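Side-chain contacts in peptidoglycan N-acetylglucosamine deacetylase (Agathobacter rectalis, PDB 5JMU), which probably removes acetyl groups from the N-acetylglucosamine units of peptidoglycan, as a zinc-binding catalytic domain of the NodB-homology polysaccharide deacetylase family: residues P161-T164 against E165-V168; I200-G203 against Q204-Y208; P212-T215 against S216-M219. All blocks are in the same frame, centred on the assembly; numbering follows the deposited sequence. Where two conformers were deposited one is given.

Contact 1: residues P161-T164 against E165-V168; sequences PIST and EQVV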
ATOM      1  N   PRO A 161      14.735  11.767   7.063  1.00 39.40           N
ATOM      2  CA  PRO A 161      13.448  12.274   6.564  1.00 31.55           C
ATOM      3  C   PRO A 161      13.614  13.520   5.708  1.00 27.50           C
ATOM      4  O   PRO A 161      14.547  14.280   5.920  1.00 32.45           O
ATOM      5  CB  PRO A 161      12.677  12.621   7.842  1.00 33.41           C
ATOM      6  CG  PRO A 161      13.403  11.866   8.938  1.00 36.86           C
ATOM      7  CD  PRO A 161      14.828  11.881   8.528  1.00 36.77           C
ATOM      8  N   ILE A 162      12.704  13.715   4.752  1.00 23.15           N
ATOM      9  CA  ILE A 162      12.679  14.953   3.980  1.00 21.12           C
ATOM     10  C   ILE A 162      11.556  15.801   4.557  1.00 19.25           C
ATOM     11  O   ILE A 162      10.836  15.364   5.471  1.00 20.30           O
ATOM     12  CB  ILE A 162      12.476  14.678   2.472  1.00 21.86           C
ATOM     13  CG1 ILE A 162      11.204  13.854   2.241  1.00 21.98           C
ATOM     14  CG2 ILE A 162      13.685  13.932   1.939  1.00 20.50           C
ATOM     15  CD1 ILE A 162      10.853  13.640   0.766  1.00 17.67           C
ATOM     16  N   SER A 163      11.391  17.011   4.051  1.00 19.68           N
ATOM     17  CA  SER A 163      10.363  17.867   4.594  1.00 20.43           C
ATOM     18  C   SER A 163       8.990  17.530   4.018  1.00 19.01           C
ATOM     19  O   SER A 163       8.852  16.854   2.979  1.00 17.53           O
ATOM     20  CB  SER A 163      10.684  19.320   4.304  1.00 21.85           C
ATOM     21  OG  SER A 163      10.487  19.588   2.929  1.00 20.44           O
ATOM     22  N   THR A 164       7.973  17.997   4.732  1.00 17.76           N
ATOM     23  CA  THR A 164       6.627  17.860   4.232  1.00 15.65           C
ATOM     24  C   THR A 164       6.505  18.465   2.844  1.00 15.36           C
ATOM     25  O   THR A 164       5.896  17.849   1.936  1.00 15.33           O
ATOM     26  CB  THR A 164       5.630  18.511   5.188  1.00 17.24           C
ATOM     27  OG1 THR A 164       5.573  17.726   6.380  1.00 18.20           O
ATOM     28  CG2 THR A 164       4.198  18.534   4.567  1.00 18.25           C
ATOM     29  N   GLU A 165       7.071  19.661   2.664  1.00 17.17           N
ATOM     30  CA  GLU A 165       7.006  20.310   1.364  1.00 16.78           C
ATOM     31  C   GLU A 165       7.693  19.483   0.290  1.00 16.98           C
ATOM     32  O   GLU A 165       7.222  19.443  -0.861  1.00 17.51           O
ATOM     33  CB  GLU A 165       7.620  21.707   1.439  1.00 19.72           C
ATOM     34  CG  GLU A 165       7.428  22.522   0.158  1.00 26.88           C
ATOM     35  CD  GLU A 165       5.965  22.517  -0.360  1.00 50.57           C
ATOM     36  OE1 GLU A 165       5.027  22.858   0.418  1.00 43.74           O
ATOM     37  OE2 GLU A 165       5.757  22.155  -1.550  1.00 50.23           O
ATOM     38  N   GLN A 166       8.793  18.803   0.631  1.00 16.50           N
ATOM     39  CA  GLN A 166       9.454  17.981  -0.364  0.62 16.88           C
ATOM     40  C   GLN A 166       8.589  16.766  -0.751  1.00 16.76           C
ATOM     41  O   GLN A 166       8.575  16.356  -1.934  1.00 15.84           O
ATOM     42  CB  GLN A 166      10.826  17.564   0.161  0.62 16.45           C
ATOM     43  CG  GLN A 166      11.827  18.726   0.291  0.62 23.94           C
ATOM     44  CD  GLN A 166      13.179  18.313   0.905  0.62 27.63           C
ATOM     45  OE1 GLN A 166      13.264  17.947   2.080  0.62 24.64           O
ATOM     46  NE2 GLN A 166      14.238  18.366   0.097  0.62 34.06           N
ATOM     47  N   VAL A 167       7.851  16.198   0.217  1.00 13.79           N
ATOM     48  CA  VAL A 167       6.953  15.084  -0.091  1.00 12.86           C
ATOM     49  C   VAL A 167       5.878  15.578  -1.053  1.00 14.28           C
ATOM     50  O   VAL A 167       5.550  14.917  -2.044  1.00 12.38           O
ATOM     51  CB  VAL A 167       6.300  14.468   1.191  1.00 12.73           C
ATOM     52  CG1 VAL A 167       5.213  13.439   0.819  1.00 13.06           C
ATOM     53  CG2 VAL A 167       7.340  13.816   2.111  1.00 13.71           C
ATOM     54  N   VAL A 168       5.323  16.757  -0.767  1.00 15.86           N
ATOM     55  CA  VAL A 168       4.302  17.308  -1.651  1.00 13.21           C
ATOM     56  C   VAL A 168       4.847  17.400  -3.092  1.00 15.19           C
ATOM     57  O   VAL A 168       4.206  16.940  -4.049  1.00 13.78           O
ATOM     58  CB  VAL A 168       3.807  18.694  -1.154  1.00 14.10           C
ATOM     59  CG1 VAL A 168       2.848  19.299  -2.200  1.00 18.27           C
ATOM     60  CG2 VAL A 168       3.087  18.524   0.209  1.00 17.63           C
TER
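A capping box joins Ser163 and Gln166 at the N-terminus of helix 164-175, where the loop that follows strand 152-153 turns into the helix. The first turn of any helix has amide N-H groups without carbonyls before them to accept, and here side chains take up that task. Ser163, the N-cap, receives Gln166 N on its OG at 3.0 Å. With chi1 at 72°, OG sits between the backbone N and the carbonyl carbon, which swings it in over the start of the helix. Gln166 answers in one of its two conformers: CG stands beside its own backbone N and the chain then runs extended, so that OE1 reaches Ser163 N at 2.9 Å. This second bond is nearly straight (172°), and the donor lies in the carbonyl plane of the amide, on a lone pair of OE1. A weak bond from Ser163 OG to the same OE1 at 3.3 Å closes the pattern, placing two donors of one serine on one amide oxygen. The regular helical bonds begin at once, with Val167 N donating to Ser163 O.

An apolar pair brackets the box. Ile162, just before the N-cap, meets Val167, four residues beyond the N-cap, as in a hydrophobic staple; the two side chains cross at about a right angle. Phe191 of helix 190-193 touches both, tying this helix start to the neighbouring segment, and its carbonyl oxygen is also hydrogen-bonded to Thr164 OG1. On the more exposed side, Glu165 turns its OE2 along the helix to Gln169 NE2. The staple itself closes through two methyls, Ile162 CD1 lying 3.8 Å from Val167 CG2, while Ile162 CB rests 3.4 Å from Gln166 OE1.

Contact 2: residues I200-G203 against Q204-Y208; sequences IQWG and QANGY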
ATOM      1  N   ILE A 200      -3.825  16.332  -2.251  1.00 12.07           N
ATOM      2  CA  ILE A 200      -5.218  16.248  -2.695  1.00 12.19           C
ATOM      3  C   ILE A 200      -5.701  17.584  -3.308  1.00 12.60           C
ATOM      4  O   ILE A 200      -6.366  17.575  -4.376  1.00 14.37           O
ATOM      5  CB  ILE A 200      -6.138  15.821  -1.555  1.00 12.76           C
ATOM      6  CG1 ILE A 200      -5.846  14.354  -1.174  1.00 13.12           C
ATOM      7  CG2 ILE A 200      -7.616  15.953  -2.014  1.00 17.90           C
ATOM      8  CD1 ILE A 200      -6.510  13.941   0.148  1.00 16.08           C
ATOM      9  N   GLN A 201      -5.389  18.695  -2.657  1.00 13.86           N
ATOM     10  CA  GLN A 201      -5.784  19.984  -3.210  1.00 14.31           C
ATOM     11  C   GLN A 201      -5.242  20.146  -4.630  1.00 14.41           C
ATOM     12  O   GLN A 201      -5.976  20.543  -5.542  1.00 16.61           O
ATOM     13  CB  GLN A 201      -5.270  21.134  -2.340  1.00 15.30           C
ATOM     14  CG  GLN A 201      -6.032  21.217  -1.008  1.00 20.88           C
ATOM     15  CD  GLN A 201      -5.440  22.229  -0.034  1.00 22.30           C
ATOM     16  OE1 GLN A 201      -4.242  22.442   0.018  1.00 27.94           O
ATOM     17  NE2 GLN A 201      -6.294  22.829   0.757  1.00 26.72           N
ATOM     18  N   TRP A 202      -3.964  19.840  -4.806  1.00 14.40           N
ATOM     19  CA  TRP A 202      -3.372  19.988  -6.133  1.00 14.89           C
ATOM     20  C   TRP A 202      -4.029  19.037  -7.145  1.00 15.64           C
ATOM     21  O   TRP A 202      -4.398  19.439  -8.261  1.00 15.49           O
ATOM     22  CB  TRP A 202      -1.857  19.739  -6.089  1.00 14.48           C
ATOM     23  CG  TRP A 202      -1.255  19.884  -7.440  1.00 16.75           C
ATOM     24  CD1 TRP A 202      -0.782  21.041  -8.022  1.00 20.63           C
ATOM     25  CD2 TRP A 202      -1.089  18.850  -8.409  1.00 18.08           C
ATOM     26  NE1 TRP A 202      -0.343  20.773  -9.293  1.00 24.30           N
ATOM     27  CE2 TRP A 202      -0.496  19.435  -9.545  1.00 20.96           C
ATOM     28  CE3 TRP A 202      -1.352  17.476  -8.411  1.00 22.00           C
ATOM     29  CZ2 TRP A 202      -0.197  18.683 -10.694  1.00 22.19           C
ATOM     30  CZ3 TRP A 202      -1.052  16.743  -9.536  1.00 25.29           C
ATOM     31  CH2 TRP A 202      -0.474  17.337 -10.645  1.00 22.80           C
ATOM     32  N   GLY A 203      -4.164  17.776  -6.759  1.00 15.23           N
ATOM     33  CA  GLY A 203      -4.702  16.805  -7.692  1.00 13.85           C
ATOM     34  C   GLY A 203      -6.115  17.188  -8.090  1.00 14.60           C
ATOM     35  O   GLY A 203      -6.445  17.200  -9.287  1.00 13.61           O
ATOM     36  N   GLN A 204      -6.941  17.541  -7.112  1.00 14.94           N
ATOM     37  CA  GLN A 204      -8.329  17.841  -7.458  1.00 14.87           C
ATOM     38  C   GLN A 204      -8.409  19.109  -8.328  1.00 14.99           C
ATOM     39  O   GLN A 204      -9.242  19.191  -9.250  1.00 22.14           O
ATOM     40  CB  GLN A 204      -9.175  17.949  -6.188  1.00 15.66           C
ATOM     41  CG  GLN A 204      -9.337  16.561  -5.570  1.00 17.20           C
ATOM     42  CD  GLN A 204     -10.380  16.492  -4.460  1.00 18.03           C
ATOM     43  OE1 GLN A 204     -10.657  17.483  -3.776  1.00 20.00           O
ATOM     44  NE2 GLN A 204     -10.924  15.300  -4.247  1.00 18.69           N
ATOM     45  N   ALA A 205      -7.520  20.063  -8.075  1.00 16.77           N
ATOM     46  CA  ALA A 205      -7.521  21.295  -8.874  1.00 18.05           C
ATOM     47  C   ALA A 205      -6.983  21.081 -10.296  1.00 21.92           C
ATOM     48  O   ALA A 205      -7.180  21.933 -11.177  1.00 22.67           O
ATOM     49  CB  ALA A 205      -6.682  22.408  -8.155  1.00 16.29           C
ATOM     50  N   ASN A 206      -6.280  19.968 -10.516  1.00 16.76           N
ATOM     51  CA  ASN A 206      -5.693  19.703 -11.833  1.00 17.34           C
ATOM     52  C   ASN A 206      -6.353  18.540 -12.600  1.00 15.95           C
ATOM     53  O   ASN A 206      -5.748  17.989 -13.504  1.00 20.22           O
ATOM     54  CB  ASN A 206      -4.205  19.452 -11.698  1.00 16.37           C
ATOM     55  CG  ASN A 206      -3.449  20.755 -11.499  1.00 22.91           C
ATOM     56  OD1 ASN A 206      -3.135  21.437 -12.476  1.00 26.86           O
ATOM     57  ND2 ASN A 206      -3.241  21.154 -10.227  1.00 17.91           N
ATOM     58  N   GLY A 207      -7.570  18.175 -12.234  1.00 16.18           N
ATOM     59  CA  GLY A 207      -8.333  17.224 -13.050  1.00 17.44           C
ATOM     60  C   GLY A 207      -8.103  15.771 -12.690  1.00 17.17           C
ATOM     61  O   GLY A 207      -8.588  14.867 -13.382  1.00 16.84           O
ATOM     62  N   TYR A 208      -7.363  15.542 -11.613  1.00 12.88           N
ATOM     63  CA  TYR A 208      -7.124  14.165 -11.164  1.00 12.59           C
ATOM     64  C   TYR A 208      -8.258  13.655 -10.272  1.00 13.76           C
ATOM     65  O   TYR A 208      -8.889  14.445  -9.527  1.00 16.53           O
ATOM     66  CB  TYR A 208      -5.793  14.050 -10.391  1.00 13.40           C
ATOM     67  CG  TYR A 208      -4.600  14.231 -11.277  1.00 12.71           C
ATOM     68  CD1 TYR A 208      -4.151  15.511 -11.622  1.00 14.92           C
ATOM     69  CD2 TYR A 208      -3.981  13.136 -11.839  1.00 11.88           C
ATOM     70  CE1 TYR A 208      -3.076  15.688 -12.458  1.00 16.06           C
ATOM     71  CE2 TYR A 208      -2.879  13.298 -12.703  1.00 15.91           C
ATOM     72  CZ  TYR A 208      -2.450  14.588 -12.995  1.00 15.52           C
ATOM     73  OH  TYR A 208      -1.379  14.804 -13.817  1.00 18.29           O
TER
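Gly203 O takes two backbone donors, Asn206 N and Tyr208 N, each at 3.0 Å and on opposite sides of the peptide plane. Asn206 N stands well above that plane, off the lone pairs, and is shared with Trp202 O; Tyr208 N is only tilted from it. The bond from Tyr208 N, five residues on, is the one that characterises a Schellman motif, here at the C-terminus of helix 196-205. Asn206 is the first residue to depart from helical angles, and Gly207 then takes a positive phi of 89°, a conformation in which a beta carbon would press on the preceding carbonyl; glycine therefore suits the reversal that sends the chain toward strand 209-210.

The side chain of Asn206 folds back over the last turn. Its CG stands beside its own backbone N, which brings the amide above the indole of Trp202. There ND2 donates to Trp202 O at 2.9 Å, adding a straight bond (167°) to a carbonyl that its usual donor, Asn206 N, holds only weakly. The same ND2 sits 3.1 Å above the indole plane, offset toward the rim. Ring and amide are stacked, and Asn206 CB lies over the six-membered ring as a CH-pi contact.

Beyond the turn, Tyr208 comes back against the far end of the indole. The ring planes come within 30° of parallel, but the tyrosine is displaced so far along the indole that little of one ring lies over the other. Ile172 of helix 164-175 packs against Trp202 and Val175 against Tyr208; Tyr208 also touches Ile22 of strand 21-27. The closest approach of the rings is Trp202 CH2 to Tyr208 CE1 at 3.6 Å, with Gly203 O near the plane of the tyrosine ring, at its edge.

Contact 3: residues P212-T215 against S216-M219; sequences PLTT and SSPM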
ATOM      1  N   PRO A 212      -9.620   4.484  -4.358  1.00 10.94           N
ATOM      2  CA  PRO A 212      -9.061   3.335  -3.618  1.00 12.00           C
ATOM      3  C   PRO A 212      -8.816   2.151  -4.566  1.00 11.39           C
ATOM      4  O   PRO A 212      -9.475   2.038  -5.612  1.00 11.03           O
ATOM      5  CB  PRO A 212     -10.152   2.978  -2.614  1.00 13.32           C
ATOM      6  CG  PRO A 212     -11.476   3.270  -3.438  1.00 11.57           C
ATOM      7  CD  PRO A 212     -11.105   4.474  -4.376  1.00 11.66           C
ATOM      8  N   LEU A 213      -7.858   1.287  -4.218  1.00 12.64           N
ATOM      9  CA  LEU A 213      -7.624   0.094  -5.032  1.00 10.85           C
ATOM     10  C   LEU A 213      -8.717  -0.889  -4.741  1.00 10.10           C
ATOM     11  O   LEU A 213      -9.102  -1.094  -3.573  1.00 13.80           O
ATOM     12  CB  LEU A 213      -6.244  -0.527  -4.717  1.00 10.46           C
ATOM     13  CG  LEU A 213      -5.048   0.265  -5.284  1.00 12.08           C
ATOM     14  CD1 LEU A 213      -3.762  -0.199  -4.584  1.00 14.08           C
ATOM     15  CD2 LEU A 213      -4.954   0.130  -6.795  1.00 10.60           C
ATOM     16  N   THR A 214      -9.212  -1.567  -5.783  1.00 10.21           N
ATOM     17  CA  THR A 214     -10.157  -2.657  -5.604  1.00 10.07           C
ATOM     18  C   THR A 214      -9.691  -3.848  -6.429  1.00 14.08           C
ATOM     19  O   THR A 214      -8.705  -3.774  -7.133  1.00 12.91           O
ATOM     20  CB  THR A 214     -11.575  -2.275  -6.025  1.00 18.04           C
ATOM     21  OG1 THR A 214     -11.610  -2.104  -7.451  1.00 20.96           O
ATOM     22  CG2 THR A 214     -11.974  -0.975  -5.359  1.00 16.56           C
ATOM     23  N   THR A 215     -10.419  -4.943  -6.329  1.00 14.07           N
ATOM     24  CA  THR A 215      -9.989  -6.142  -7.045  1.00 16.57           C
ATOM     25  C   THR A 215     -10.123  -6.007  -8.565  1.00 17.78           C
ATOM     26  O   THR A 215      -9.542  -6.797  -9.289  1.00 20.47           O
ATOM     27  CB  THR A 215     -10.778  -7.387  -6.581  1.00 15.86           C
ATOM     28  OG1 THR A 215     -12.164  -7.142  -6.750  1.00 18.86           O
ATOM     29  CG2 THR A 215     -10.451  -7.671  -5.090  1.00 20.89           C
ATOM     30  N   SER A 216     -10.873  -5.017  -9.032  1.00 17.79           N
ATOM     31  CA  SER A 216     -10.957  -4.806 -10.472  1.00 19.94           C
ATOM     32  C   SER A 216     -10.004  -3.707 -10.953  1.00 17.73           C
ATOM     33  O   SER A 216      -9.965  -3.429 -12.155  1.00 19.84           O
ATOM     34  CB  SER A 216     -12.407  -4.507 -10.874  1.00 26.96           C
ATOM     35  OG  SER A 216     -12.907  -3.482 -10.074  1.00 29.30           O
ATOM     36  N   SER A 217      -9.247  -3.073 -10.036  1.00 14.59           N
ATOM     37  CA  SER A 217      -8.267  -2.060 -10.444  1.00 13.72           C
ATOM     38  C   SER A 217      -7.093  -2.686 -11.185  1.00 14.69           C
ATOM     39  O   SER A 217      -6.646  -3.790 -10.853  1.00 16.12           O
ATOM     40  CB  SER A 217      -7.697  -1.292  -9.238  1.00 12.69           C
ATOM     41  OG  SER A 217      -8.745  -0.704  -8.493  1.00 14.75           O
ATOM     42  N   PRO A 218      -6.531  -1.936 -12.141  1.00 13.92           N
ATOM     43  CA  PRO A 218      -5.215  -2.369 -12.653  1.00 13.24           C
ATOM     44  C   PRO A 218      -4.190  -2.335 -11.516  1.00 18.05           C
ATOM     45  O   PRO A 218      -4.220  -1.398 -10.717  1.00 21.78           O
ATOM     46  CB  PRO A 218      -4.903  -1.336 -13.759  1.00 13.35           C
ATOM     47  CG  PRO A 218      -5.647  -0.061 -13.302  1.00 19.16           C
ATOM     48  CD  PRO A 218      -6.964  -0.628 -12.670  1.00 15.99           C
HETATM   49  N   MSE A 219      -3.346  -3.365 -11.398  1.00 13.95           N
HETATM   50  CA  MSE A 219      -2.273  -3.350 -10.407  1.00 15.43           C
HETATM   51  C   MSE A 219      -0.998  -2.778 -11.019  1.00 17.28           C
HETATM   52  O   MSE A 219      -0.758  -2.892 -12.223  1.00 20.95           O
HETATM   53  CB  MSE A 219      -1.974  -4.781  -9.885  1.00 17.72           C
HETATM   54  CG  MSE A 219      -3.156  -5.491  -9.214  1.00 17.78           C
HETATM   55 SE   MSE A 219      -3.507  -4.787  -7.444  0.70 16.29          SE
HETATM   56  CE  MSE A 219      -5.200  -3.841  -7.758  1.00 16.62           C
TER
HETATM   57  O   HOH W   1      -6.783  -6.336 -10.093  1.00 18.07           O
HETATM   58  O   HOH W   2     -14.031  -4.677  -7.672  1.00 33.99           O
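Leu213 lays its CD2 methyl against Ser217 CB at 3.9 Å, and the CE methyl of Met219, a selenomethionine, lies 4.1 Å from the same Leu213 CD2. The chain between Leu213 and Met219 makes a type I beta turn, Thr214 to Ser217, in the loop that follows strand 209-210. The turn illustrates how a serine can grip both polar groups of one residue. Ser217 N donates to Thr214 O at 3.0 Å, the closing bond of the turn, with the donor well above the carbonyl plane. The hydroxyl of Ser217 is set beside its own backbone N (chi1 -56°), and from there OG accepts Thr214 N at 2.9 Å along an almost straight line of 168°. With an alanine here the hydroxyl is gone, and the Thr214 amide would probably be left without the acceptor that now holds it.

Thr214 OG1 makes a weak bond of 3.2 Å to Ser216 OG, and either hydroxyl could supply the proton. Water also stitches the corner: one molecule donates to both Thr215 O and Ser217 O, while another lies between Thr215 OG1 and Ser216 OG.

On its apolar side the turn leans on the sheet. Leu213 and Ser217 both touch Tyr23 of strand 21-27, and the Leu213 backbone is held by Thr49 OG1 at its N-H and by Thr72 OG1 at its carbonyl. Met219 folds back on itself beyond CB, so that CE also approaches Thr214 O at 3.6 Å, and it packs on Leu146. Since the backbone N-H and the hydroxyl of Ser217 act on the carbonyl and amide of one residue, this pair of bonds probably fixes the shape of the turn, with the weak hydroxyl pair and the waters as lesser ties.

Contacts 1 and 2 cap the start of one helix and the end of another: contact 1 starts helix 164-175, contact 2 ends helix 196-205. They do not touch, their nearest atoms being about 6 Å apart and their centres about 18 Å, but the helices meet between them, with Val168 of contact 1 on Gln198 and Trp202 of contact 2 on Ile172. Contact 3 follows contact 2 along the chain through short strand 209-210, with centres about 20 Å apart, and lies across the chain's centre from contact 1, about 27 Å between centres. Contacts 1 and 2 are remote from the zinc site of Asp28, His76 and His80; the Leu213 side chain of contact 3 lies about 11 Å from that of His76.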